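Long-range contacts in ferrichrome ABC transporter substrate-binding protein (Staphylococcus pseudintermedius, PDB 5FLY), which probably captures ferrichrome-type iron siderophores outside the membrane and delivers them to an ABC importer as a class III solute-binding protein: residues A[160-165]-A[220-225]; A[165-170]-A[203-208]. One frame throughout, in Å; residues are numbered along the deposited sequence.

Interaction 1 (A[160-165]-A[220-225]). With 7PG (2,5,8,11,14,17,20,23-octaoxapentacosan-25-ol), chain P.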
ATOM      1  N   ILE A 160      -5.165 -12.689  -2.829  1.00  8.43           N
ATOM      2  CA  ILE A 160      -3.769 -12.364  -2.548  1.00  9.78           C
ATOM      3  C   ILE A 160      -3.370 -12.991  -1.232  1.00  9.49           C
ATOM      4  O   ILE A 160      -3.922 -12.646  -0.181  1.00  9.07           O
ATOM      5  CB  ILE A 160      -3.500 -10.834  -2.466  1.00  9.79           C
ATOM      6  CG1 ILE A 160      -4.066 -10.094  -3.677  1.00  9.25           C
ATOM      7  CG2 ILE A 160      -2.006 -10.576  -2.345  1.00 10.98           C
ATOM      8  CD1 ILE A 160      -4.234  -8.620  -3.442  1.00  9.63           C
ATOM      9  N   PHE A 161      -2.432 -13.925  -1.300  1.00  8.69           N
ATOM     10  CA  PHE A 161      -1.748 -14.417  -0.116  1.00  8.66           C
ATOM     11  C   PHE A 161      -0.366 -13.768   0.008  1.00 10.77           C
ATOM     12  O   PHE A 161       0.274 -13.442  -1.002  1.00 12.25           O
ATOM     13  CB  PHE A 161      -1.596 -15.928  -0.154  1.00  8.09           C
ATOM     14  CG  PHE A 161      -2.904 -16.694  -0.065  1.00  8.86           C
ATOM     15  CD1 PHE A 161      -3.772 -16.544   1.018  1.00  8.57           C
ATOM     16  CD2 PHE A 161      -3.242 -17.596  -1.063  1.00  9.64           C
ATOM     17  CE1 PHE A 161      -4.961 -17.282   1.080  1.00  9.68           C
ATOM     18  CE2 PHE A 161      -4.421 -18.325  -1.008  1.00 10.99           C
ATOM     19  CZ  PHE A 161      -5.280 -18.173   0.065  1.00  9.44           C
ATOM     20  N   GLU A 162       0.085 -13.551   1.240  1.00  8.40           N
ATOM     21  CA  GLU A 162       1.492 -13.216   1.459  1.00  7.75           C
ATOM     22  C   GLU A 162       2.134 -14.211   2.406  1.00  8.77           C
ATOM     23  O   GLU A 162       1.593 -14.510   3.473  1.00  7.92           O
ATOM     24  CB  GLU A 162       1.669 -11.801   2.020  1.00  8.77           C
ATOM     25  CG  GLU A 162       3.127 -11.490   2.382  1.00  9.82           C
ATOM     26  CD  GLU A 162       3.382 -10.037   2.723  1.00 10.41           C
ATOM     27  OE1 GLU A 162       2.406  -9.257   2.863  1.00 10.38           O
ATOM     28  OE2 GLU A 162       4.572  -9.678   2.850  1.00 10.46           O
ATOM     29  N   ASP A 163       3.293 -14.702   1.981  1.00  9.33           N
ATOM     30  CA  ASP A 163       4.175 -15.565   2.763  1.00 10.78           C
ATOM     31  C   ASP A 163       5.170 -14.662   3.504  1.00 10.18           C
ATOM     32  O   ASP A 163       6.023 -14.023   2.887  1.00  8.34           O
ATOM     33  CB  ASP A 163       4.860 -16.569   1.809  1.00 13.34           C
ATOM     34  CG  ASP A 163       6.085 -17.259   2.410  1.00 16.03           C
ATOM     35  OD1 ASP A 163       6.014 -17.734   3.560  1.00 15.18           O
ATOM     36  OD2 ASP A 163       7.118 -17.364   1.693  1.00 17.93           O
ATOM     37  N   PHE A 164       5.024 -14.561   4.824  1.00  8.46           N
ATOM     38  CA  PHE A 164       5.861 -13.667   5.606  1.00  9.79           C
ATOM     39  C   PHE A 164       6.120 -14.248   6.989  1.00 10.45           C
ATOM     40  O   PHE A 164       5.179 -14.578   7.705  1.00 10.07           O
ATOM     41  CB  PHE A 164       5.211 -12.288   5.740  1.00  9.70           C
ATOM     42  CG  PHE A 164       6.024 -11.328   6.551  1.00 10.63           C
ATOM     43  CD1 PHE A 164       7.073 -10.643   5.975  1.00 11.28           C
ATOM     44  CD2 PHE A 164       5.757 -11.131   7.904  1.00 11.03           C
ATOM     45  CE1 PHE A 164       7.841  -9.771   6.716  1.00 12.19           C
ATOM     46  CE2 PHE A 164       6.526 -10.246   8.653  1.00 10.77           C
ATOM     47  CZ  PHE A 164       7.560  -9.567   8.054  1.00 11.42           C
ATOM     48  N   ASP A 165       7.400 -14.372   7.331  1.00 11.11           N
ATOM     49  CA  ASP A 165       7.849 -14.941   8.605  1.00 13.20           C
ATOM     50  C   ASP A 165       7.116 -16.241   8.947  1.00 12.78           C
ATOM     51  O   ASP A 165       6.685 -16.462  10.091  1.00 11.21           O
ATOM     52  CB  ASP A 165       7.687 -13.913   9.728  1.00 12.92           C
ATOM     53  CG  ASP A 165       8.663 -12.748   9.611  1.00 12.80           C
ATOM     54  OD1 ASP A 165       9.522 -12.763   8.693  1.00 12.72           O
ATOM     55  OD2 ASP A 165       8.593 -11.822  10.466  1.00 12.71           O
ATOM     56  N   ILE A 220      -2.575 -15.096  -6.240  1.00  8.17           N
ATOM     57  CA  ILE A 220      -1.313 -14.400  -6.284  1.00  8.11           C
ATOM     58  C   ILE A 220      -0.675 -14.508  -4.920  1.00  8.97           C
ATOM     59  O   ILE A 220      -1.312 -14.194  -3.917  1.00  8.49           O
ATOM     60  CB  ILE A 220      -1.489 -12.941  -6.686  1.00  8.42           C
ATOM     61  CG1 ILE A 220      -2.104 -12.860  -8.093  1.00  8.49           C
ATOM     62  CG2 ILE A 220      -0.148 -12.203  -6.601  1.00  8.76           C
ATOM     63  CD1 ILE A 220      -2.584 -11.470  -8.469  1.00  8.35           C
ATOM     64  N   THR A 221       0.574 -14.981  -4.900  1.00  8.82           N
ATOM     65  CA  THR A 221       1.357 -15.095  -3.671  1.00  9.63           C
ATOM     66  C   THR A 221       2.493 -14.073  -3.647  1.00  9.18           C
ATOM     67  O   THR A 221       3.399 -14.100  -4.479  1.00  9.28           O
ATOM     68  CB  THR A 221       1.931 -16.505  -3.503  1.00 13.85           C
ATOM     69  OG1 THR A 221       0.844 -17.426  -3.405  1.00 14.08           O
ATOM     70  CG2 THR A 221       2.811 -16.609  -2.237  1.00 15.41           C
ATOM     71  N   ALA A 222       2.417 -13.169  -2.681  1.00  7.91           N
ATOM     72  CA  ALA A 222       3.475 -12.203  -2.438  1.00  7.87           C
ATOM     73  C   ALA A 222       4.494 -12.823  -1.503  1.00  8.19           C
ATOM     74  O   ALA A 222       4.134 -13.272  -0.416  1.00  8.02           O
ATOM     75  CB  ALA A 222       2.918 -10.935  -1.850  1.00  7.69           C
ATOM     76  N   LYS A 223       5.744 -12.875  -1.941  1.00  8.19           N
ATOM     77  CA  LYS A 223       6.810 -13.464  -1.136  1.00  8.67           C
ATOM     78  C   LYS A 223       8.140 -12.807  -1.437  1.00  8.61           C
ATOM     79  O   LYS A 223       8.309 -12.131  -2.459  1.00  8.71           O
ATOM     80  CB  LYS A 223       6.915 -14.967  -1.381  1.00 10.75           C
ATOM     81  CG  LYS A 223       7.268 -15.339  -2.823  1.00 11.29           C
ATOM     82  CD  LYS A 223       7.416 -16.852  -3.003  1.00 12.00           C
ATOM     83  CE  LYS A 223       8.689 -17.376  -2.343  1.00 11.77           C
ATOM     84  NZ  LYS A 223       9.914 -16.967  -3.073  1.00 13.93           N
ATOM     85  N   ALA A 224       9.085 -12.997  -0.528  1.00  9.08           N
ATOM     86  CA  ALA A 224      10.433 -12.498  -0.760  1.00 10.01           C
ATOM     87  C   ALA A 224      11.101 -13.266  -1.884  1.00  9.63           C
ATOM     88  O   ALA A 224      10.958 -14.473  -2.010  1.00  9.24           O
ATOM     89  CB  ALA A 224      11.262 -12.594   0.500  1.00 12.25           C
ATOM     90  N   LYS A 225      11.862 -12.547  -2.695  1.00 15.59           N
ATOM     91  CA  LYS A 225      12.551 -13.152  -3.823  1.00 18.86           C
ATOM     92  C   LYS A 225      13.513 -14.246  -3.362  1.00 19.31           C
ATOM     93  O   LYS A 225      13.665 -15.263  -4.037  1.00 23.17           O
ATOM     94  CB  LYS A 225      13.297 -12.068  -4.604  1.00 22.99           C
ATOM     95  CG  LYS A 225      13.275 -12.237  -6.110  1.00 27.06           C
ATOM     96  CD  LYS A 225      13.684 -10.927  -6.782  1.00 29.14           C
ATOM     97  CE  LYS A 225      13.735 -11.036  -8.299  1.00 29.95           C
ATOM     98  NZ  LYS A 225      13.981  -9.696  -8.913  1.00 31.07           N
TER
HETATM   99  C2  7PG P1295       5.512  -3.639   5.653  1.00 40.77           C
HETATM  100  O1  7PG P1295       6.180  -4.866   5.557  1.00 42.64           O
HETATM  101  C3  7PG P1295       5.323  -5.971   5.595  1.00 40.90           C
HETATM  102  C4  7PG P1295       5.332  -6.592   6.988  1.00 43.06           C
HETATM  103  O2  7PG P1295       4.787  -7.884   6.966  1.00 46.21           O
HETATM  104  C5  7PG P1295       3.518  -7.974   6.388  1.00 41.44           C
HETATM  105  C6  7PG P1295       2.646  -9.001   7.104  1.00 39.74           C
HETATM  106  O3  7PG P1295       1.313  -8.567   7.095  1.00 39.09           O
HETATM  107  C7  7PG P1295       0.933  -7.702   8.131  1.00 36.54           C
HETATM  108  C8  7PG P1295      -0.424  -7.081   7.792  1.00 36.60           C
HETATM  109  O4  7PG P1295      -0.818  -6.095   8.714  1.00 39.19           O
HETATM  110  C9  7PG P1295       0.069  -5.027   8.837  1.00 41.26           C
HETATM  111  C10 7PG P1295      -0.602  -3.717   9.256  1.00 42.84           C
HETATM  112  O5  7PG P1295       0.142  -2.681   8.665  1.00 45.83           O
HETATM  113  C11 7PG P1295      -0.425  -1.399   8.637  1.00 44.30           C
HETATM  114  C12 7PG P1295       0.230  -0.587   7.515  1.00 41.54           C
HETATM  115  O6  7PG P1295      -0.729  -0.203   6.561  1.00 41.35           O
HETATM  116  C13 7PG P1295      -0.823  -0.973   5.393  1.00 39.58           C
HETATM  117  C14 7PG P1295       0.413  -0.766   4.525  1.00 38.24           C
HETATM  118  O7  7PG P1295       0.006  -0.638   3.193  1.00 43.04           O
HETATM  119  C15 7PG P1295       0.843   0.148   2.387  1.00 43.85           C
HETATM  120  O   HOH W   1       8.598 -14.629   1.797  1.00 12.82           O
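Parallel pairing of strands 158-164 and 218-223 lies in the middle of the mixed sheet of one lobe of this class III solute-binding protein, and carries Glu162 and Phe164 to the pocket. Three backbone bonds join the strands: Phe161 N donates to Ile220 O, Ala222 N to Phe161 O, and Asp163 N to Ala222 O. The middle bond, Ala222 N to Phe161 O, is short at 2.7 Å and nearly straight, with an N-H...O angle of 169°. CA-H groups of Ile160, Thr221 and Glu162 point to the same three carbonyls; the closest has Glu162 CA 3.2 Å from Ala222 O. Ile160, Glu162, Ile220 and Ala222 share one sheet face, where helix 179-185 packs on the two isoleucines, while Phe161 and Thr221 occupy the other. Glu162 lays its CG 3.5 Å from Ala222 O, and its CB is 4.2 Å from Ala222 CB. With CG anti to the backbone N (chi1 174°) and an extended chain beyond, its carboxylate reaches the ligand side, where OE1 forms a salt bridge with Arg177 NE and a hydrogen bond with Tyr171 OH, and OE2 accepts from Trp258. At the strand ends Asp163 OD2 passes 3.9 Å from Lys223 CB, and a water donates to Asp163 O and OD2 while accepting from Ala224 N. The lysine turns its ammonium back to Ala224 O, 2.9 Å from NZ, and also bonds Ala227 O. 7PG O2 lies over the centre of one face of the Phe164 ring, 3.2 Å above its plane; Asp165 CG lies on the opposite face, toward the rim. Backbone bonds fix the strand from which Glu162 projects, and Arg177 probably favours its ionised form, leaving a carboxylate held through both oxygens beside a polyether chain.

Interaction 2 (A[165-170]-A[203-208]); sequences DKKIYA and WTEVPK. With 7PG (2,5,8,11,14,17,20,23-octaoxapentacosan-25-ol), chain P.
Tyr169 has CG anti to its carbonyl carbon (chi1 -60°), whereas Trp203 has CG between the backbone N and the carbonyl carbon (chi1 62°), and the two aromatic side chains lie side by side, pointing the same way. They belong to an antiparallel pairing in which strand 203-205 forms an edge of the mixed sheet against strand 167-171. Trp203 CZ3 comes to the edge of the Tyr169 ring, near its plane, 3.9 Å from CD1. Both rings turn a face to the bound polyether: 7PG O3 sits over the centre of the Tyr169 ring, and O4 over that of the indole, 3.6 Å above its plane. Trp175 meets the Trp203 ring obliquely. Ala170 and Thr204 form a hydrogen-bonded pair, each N donating to the other's O, followed by the non-hydrogen-bonded pair Tyr169 and Glu205; Val206 N then donates to Ile168 O in a nearly straight bond. Away from the aromatic side, Ala170 CB meets Val206 CG2 at 3.7 Å, Ile168 CG2 faces Val206 CB, and Ile168 CD1 touches Lys208 CA and CB, the two side chains crossing at about a right angle. Phe161 of the neighbouring strand also packs on Ile168 and Ala170. Thr204 OG1 donates to Glu205 O in its own strand. Glu205 extends past the Tyr169 ring, CB 4.0 Å from CE1, ring and carboxylate planes 45° apart. Its OE2 forms a salt bridge with Lys167, whose CD lies 3.3 Å from that oxygen; the chain bends only at chi4, which places NZ. Lys167 NZ, 2.9 Å away, approaches the syn lone pair of Glu205 OE2, and a water accepting from Ile168 N donates to the same oxygen and to Val206 O.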
ATOM      1  N   ASP A 165       7.400 -14.372   7.331  1.00 11.11           N
ATOM      2  CA  ASP A 165       7.849 -14.941   8.605  1.00 13.20           C
ATOM      3  C   ASP A 165       7.116 -16.241   8.947  1.00 12.78           C
ATOM      4  O   ASP A 165       6.685 -16.462  10.091  1.00 11.21           O
ATOM      5  CB  ASP A 165       7.687 -13.913   9.728  1.00 12.92           C
ATOM      6  CG  ASP A 165       8.663 -12.748   9.611  1.00 12.80           C
ATOM      7  OD1 ASP A 165       9.522 -12.763   8.693  1.00 12.72           O
ATOM      8  OD2 ASP A 165       8.593 -11.822  10.466  1.00 12.71           O
ATOM      9  N   LYS A 166       6.986 -17.095   7.937  1.00 11.85           N
ATOM     10  CA  LYS A 166       6.453 -18.454   8.073  1.00 11.04           C
ATOM     11  C   LYS A 166       4.964 -18.471   8.404  1.00 13.03           C
ATOM     12  O   LYS A 166       4.419 -19.505   8.793  1.00 15.99           O
ATOM     13  CB  LYS A 166       7.237 -19.232   9.130  1.00 11.73           C
ATOM     14  CG  LYS A 166       8.747 -19.252   8.877  1.00 11.16           C
ATOM     15  CD  LYS A 166       9.088 -19.865   7.521  1.00 10.81           C
ATOM     16  CE  LYS A 166      10.573 -20.110   7.405  1.00 11.77           C
ATOM     17  NZ  LYS A 166      10.973 -20.641   6.068  1.00 12.65           N
ATOM     18  N   LYS A 167       4.321 -17.324   8.228  1.00 11.76           N
ATOM     19  CA  LYS A 167       2.883 -17.208   8.349  1.00 11.52           C
ATOM     20  C   LYS A 167       2.273 -16.817   7.010  1.00 11.98           C
ATOM     21  O   LYS A 167       2.988 -16.450   6.076  1.00 13.24           O
ATOM     22  CB  LYS A 167       2.529 -16.184   9.417  1.00 10.81           C
ATOM     23  CG  LYS A 167       2.826 -16.671  10.819  1.00 14.07           C
ATOM     24  CD  LYS A 167       2.304 -15.706  11.850  1.00 16.33           C
ATOM     25  CE  LYS A 167       2.300 -16.324  13.244  1.00 18.00           C
ATOM     26  NZ  LYS A 167       1.462 -17.567  13.323  1.00 17.48           N
ATOM     27  N   ILE A 168       0.953 -16.934   6.921  1.00  8.31           N
ATOM     28  CA  ILE A 168       0.211 -16.620   5.705  1.00  8.10           C
ATOM     29  C   ILE A 168      -0.762 -15.487   5.993  1.00  7.92           C
ATOM     30  O   ILE A 168      -1.517 -15.542   6.961  1.00  7.93           O
ATOM     31  CB  ILE A 168      -0.567 -17.836   5.181  1.00  8.16           C
ATOM     32  CG1 ILE A 168       0.368 -19.049   5.094  1.00  8.37           C
ATOM     33  CG2 ILE A 168      -1.189 -17.534   3.819  1.00  8.07           C
ATOM     34  CD1 ILE A 168      -0.311 -20.365   4.788  1.00  8.48           C
ATOM     35  N   TYR A 169      -0.757 -14.465   5.136  1.00  8.52           N
ATOM     36  CA  TYR A 169      -1.710 -13.365   5.253  1.00  8.87           C
ATOM     37  C   TYR A 169      -2.570 -13.256   3.994  1.00  8.50           C
ATOM     38  O   TYR A 169      -2.129 -13.636   2.925  1.00  9.31           O
ATOM     39  CB  TYR A 169      -0.958 -12.059   5.518  1.00  9.80           C
ATOM     40  CG  TYR A 169      -0.161 -12.156   6.802  1.00  9.33           C
ATOM     41  CD1 TYR A 169      -0.756 -11.869   8.024  1.00 10.56           C
ATOM     42  CD2 TYR A 169       1.156 -12.587   6.793  1.00 10.32           C
ATOM     43  CE1 TYR A 169      -0.055 -11.976   9.199  1.00 11.94           C
ATOM     44  CE2 TYR A 169       1.868 -12.713   7.971  1.00 10.06           C
ATOM     45  CZ  TYR A 169       1.255 -12.400   9.170  1.00 12.02           C
ATOM     46  OH  TYR A 169       1.956 -12.510  10.356  1.00 15.00           O
ATOM     47  N   ALA A 170      -3.804 -12.782   4.129  1.00  8.48           N
ATOM     48  CA  ALA A 170      -4.621 -12.440   2.962  1.00  9.12           C
ATOM     49  C   ALA A 170      -5.193 -11.046   3.149  1.00  8.17           C
ATOM     50  O   ALA A 170      -5.374 -10.595   4.281  1.00  7.32           O
ATOM     51  CB  ALA A 170      -5.734 -13.466   2.745  1.00  9.28           C
ATOM     52  N   TRP A 203      -7.445  -6.970   6.538  1.00  8.33           N
ATOM     53  CA  TRP A 203      -6.505  -8.035   6.247  1.00  9.19           C
ATOM     54  C   TRP A 203      -6.732  -9.125   7.266  1.00  9.06           C
ATOM     55  O   TRP A 203      -7.403  -8.895   8.279  1.00  8.19           O
ATOM     56  CB  TRP A 203      -5.067  -7.542   6.346  1.00  7.37           C
ATOM     57  CG  TRP A 203      -4.748  -7.082   7.746  1.00  8.96           C
ATOM     58  CD1 TRP A 203      -4.988  -5.850   8.279  1.00  9.16           C
ATOM     59  CD2 TRP A 203      -4.165  -7.866   8.789  1.00  8.52           C
ATOM     60  NE1 TRP A 203      -4.583  -5.815   9.597  1.00  9.77           N
ATOM     61  CE2 TRP A 203      -4.064  -7.039   9.928  1.00 10.17           C
ATOM     62  CE3 TRP A 203      -3.699  -9.181   8.869  1.00  9.87           C
ATOM     63  CZ2 TRP A 203      -3.529  -7.491  11.136  1.00 11.44           C
ATOM     64  CZ3 TRP A 203      -3.154  -9.624  10.065  1.00 12.92           C
ATOM     65  CH2 TRP A 203      -3.083  -8.781  11.185  1.00 11.64           C
ATOM     66  N   THR A 204      -6.139 -10.292   7.047  1.00  8.60           N
ATOM     67  CA  THR A 204      -6.184 -11.334   8.063  1.00  9.03           C
ATOM     68  C   THR A 204      -5.020 -12.296   7.944  1.00  7.62           C
ATOM     69  O   THR A 204      -4.486 -12.506   6.864  1.00  7.57           O
ATOM     70  CB  THR A 204      -7.496 -12.136   7.985  1.00 11.49           C
ATOM     71  OG1 THR A 204      -7.567 -13.021   9.110  1.00 12.52           O
ATOM     72  CG2 THR A 204      -7.590 -12.915   6.668  1.00  9.09           C
ATOM     73  N   GLU A 205      -4.622 -12.872   9.074  1.00  8.33           N
ATOM     74  CA  GLU A 205      -3.769 -14.054   9.051  1.00  9.49           C
ATOM     75  C   GLU A 205      -4.653 -15.233   8.652  1.00 10.12           C
ATOM     76  O   GLU A 205      -5.819 -15.305   9.045  1.00  9.49           O
ATOM     77  CB  GLU A 205      -3.086 -14.316  10.403  1.00 10.47           C
ATOM     78  CG  GLU A 205      -2.225 -15.562  10.324  1.00 11.55           C
ATOM     79  CD  GLU A 205      -1.353 -15.845  11.541  1.00 14.19           C
ATOM     80  OE1 GLU A 205      -1.296 -15.008  12.478  1.00 15.42           O
ATOM     81  OE2 GLU A 205      -0.709 -16.923  11.529  1.00 14.65           O
ATOM     82  N   VAL A 206      -4.090 -16.133   7.857  1.00  7.93           N
ATOM     83  CA  VAL A 206      -4.789 -17.323   7.363  1.00  8.00           C
ATOM     84  C   VAL A 206      -4.102 -18.544   7.953  1.00  8.25           C
ATOM     85  O   VAL A 206      -2.941 -18.786   7.659  1.00  8.21           O
ATOM     86  CB  VAL A 206      -4.773 -17.392   5.812  1.00  9.72           C
ATOM     87  CG1 VAL A 206      -5.435 -18.657   5.306  1.00 11.30           C
ATOM     88  CG2 VAL A 206      -5.461 -16.177   5.211  1.00  9.68           C
ATOM     89  N   PRO A 207      -4.805 -19.302   8.807  1.00  9.36           N
ATOM     90  CA  PRO A 207      -4.215 -20.589   9.190  1.00 10.98           C
ATOM     91  C   PRO A 207      -3.939 -21.469   7.964  1.00 10.14           C
ATOM     92  O   PRO A 207      -4.729 -21.472   7.017  1.00  9.70           O
ATOM     93  CB  PRO A 207      -5.280 -21.211  10.104  1.00 10.47           C
ATOM     94  CG  PRO A 207      -6.090 -20.039  10.583  1.00 11.20           C
ATOM     95  CD  PRO A 207      -6.136 -19.118   9.411  1.00 10.31           C
ATOM     96  N   LYS A 208      -2.836 -22.212   7.978  1.00 10.10           N
ATOM     97  CA  LYS A 208      -2.376 -22.864   6.758  1.00  9.63           C
ATOM     98  C   LYS A 208      -3.388 -23.886   6.255  1.00  9.21           C
ATOM     99  O   LYS A 208      -3.484 -24.132   5.055  1.00  9.08           O
ATOM    100  CB  LYS A 208      -1.018 -23.544   6.968  1.00  9.44           C
ATOM    101  CG  LYS A 208      -1.034 -24.742   7.884  1.00 10.08           C
ATOM    102  CD  LYS A 208       0.374 -25.278   8.054  1.00 11.79           C
ATOM    103  CE  LYS A 208       0.413 -26.412   9.058  1.00 14.67           C
ATOM    104  NZ  LYS A 208       1.782 -26.999   9.192  1.00 16.89           N
TER
HETATM  105  C2  7PG P1295       5.512  -3.639   5.653  1.00 40.77           C
HETATM  106  O1  7PG P1295       6.180  -4.866   5.557  1.00 42.64           O
HETATM  107  C3  7PG P1295       5.323  -5.971   5.595  1.00 40.90           C
HETATM  108  C4  7PG P1295       5.332  -6.592   6.988  1.00 43.06           C
HETATM  109  O2  7PG P1295       4.787  -7.884   6.966  1.00 46.21           O
HETATM  110  C5  7PG P1295       3.518  -7.974   6.388  1.00 41.44           C
HETATM  111  C6  7PG P1295       2.646  -9.001   7.104  1.00 39.74           C
HETATM  112  O3  7PG P1295       1.313  -8.567   7.095  1.00 39.09           O
HETATM  113  C7  7PG P1295       0.933  -7.702   8.131  1.00 36.54           C
HETATM  114  C8  7PG P1295      -0.424  -7.081   7.792  1.00 36.60           C
HETATM  115  O4  7PG P1295      -0.818  -6.095   8.714  1.00 39.19           O
HETATM  116  C9  7PG P1295       0.069  -5.027   8.837  1.00 41.26           C
HETATM  117  C10 7PG P1295      -0.602  -3.717   9.256  1.00 42.84           C
HETATM  118  O5  7PG P1295       0.142  -2.681   8.665  1.00 45.83           O
HETATM  119  C11 7PG P1295      -0.425  -1.399   8.637  1.00 44.30           C
HETATM  120  C12 7PG P1295       0.230  -0.587   7.515  1.00 41.54           C
HETATM  121  O6  7PG P1295      -0.729  -0.203   6.561  1.00 41.35           O
HETATM  122  C13 7PG P1295      -0.823  -0.973   5.393  1.00 39.58           C
HETATM  123  C14 7PG P1295       0.413  -0.766   4.525  1.00 38.24           C
HETATM  124  O7  7PG P1295       0.006  -0.638   3.193  1.00 43.04           O
HETATM  125  C15 7PG P1295       0.843   0.148   2.387  1.00 43.85           C
HETATM  126  O   HOH W   2      -0.562 -18.315   9.020  1.00 13.01           O

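Overall arrangement
Both interactions build one mixed sheet: strands 158-164 and 167-171 follow each other through the turn Asp165-Lys166 and lie side by side, antiparallel; strand 203-205 lies at the edge, beyond 167-171, and 158-164 and 218-223 follow inward. The centres of interactions 1 and 2 are 9 Å apart. A probable hydrogen bond joins them, Glu162 N to Tyr169 O at 2.8 Å, and Phe164 O packs 3.8 Å from Tyr169 CE2. Together they bring Glu162, Phe164, Tyr169 and Trp203 to the 7PG molecule, which touches successive rings through O2, O3 and O4. The polyether occupies a pocket that probably receives the siderophore.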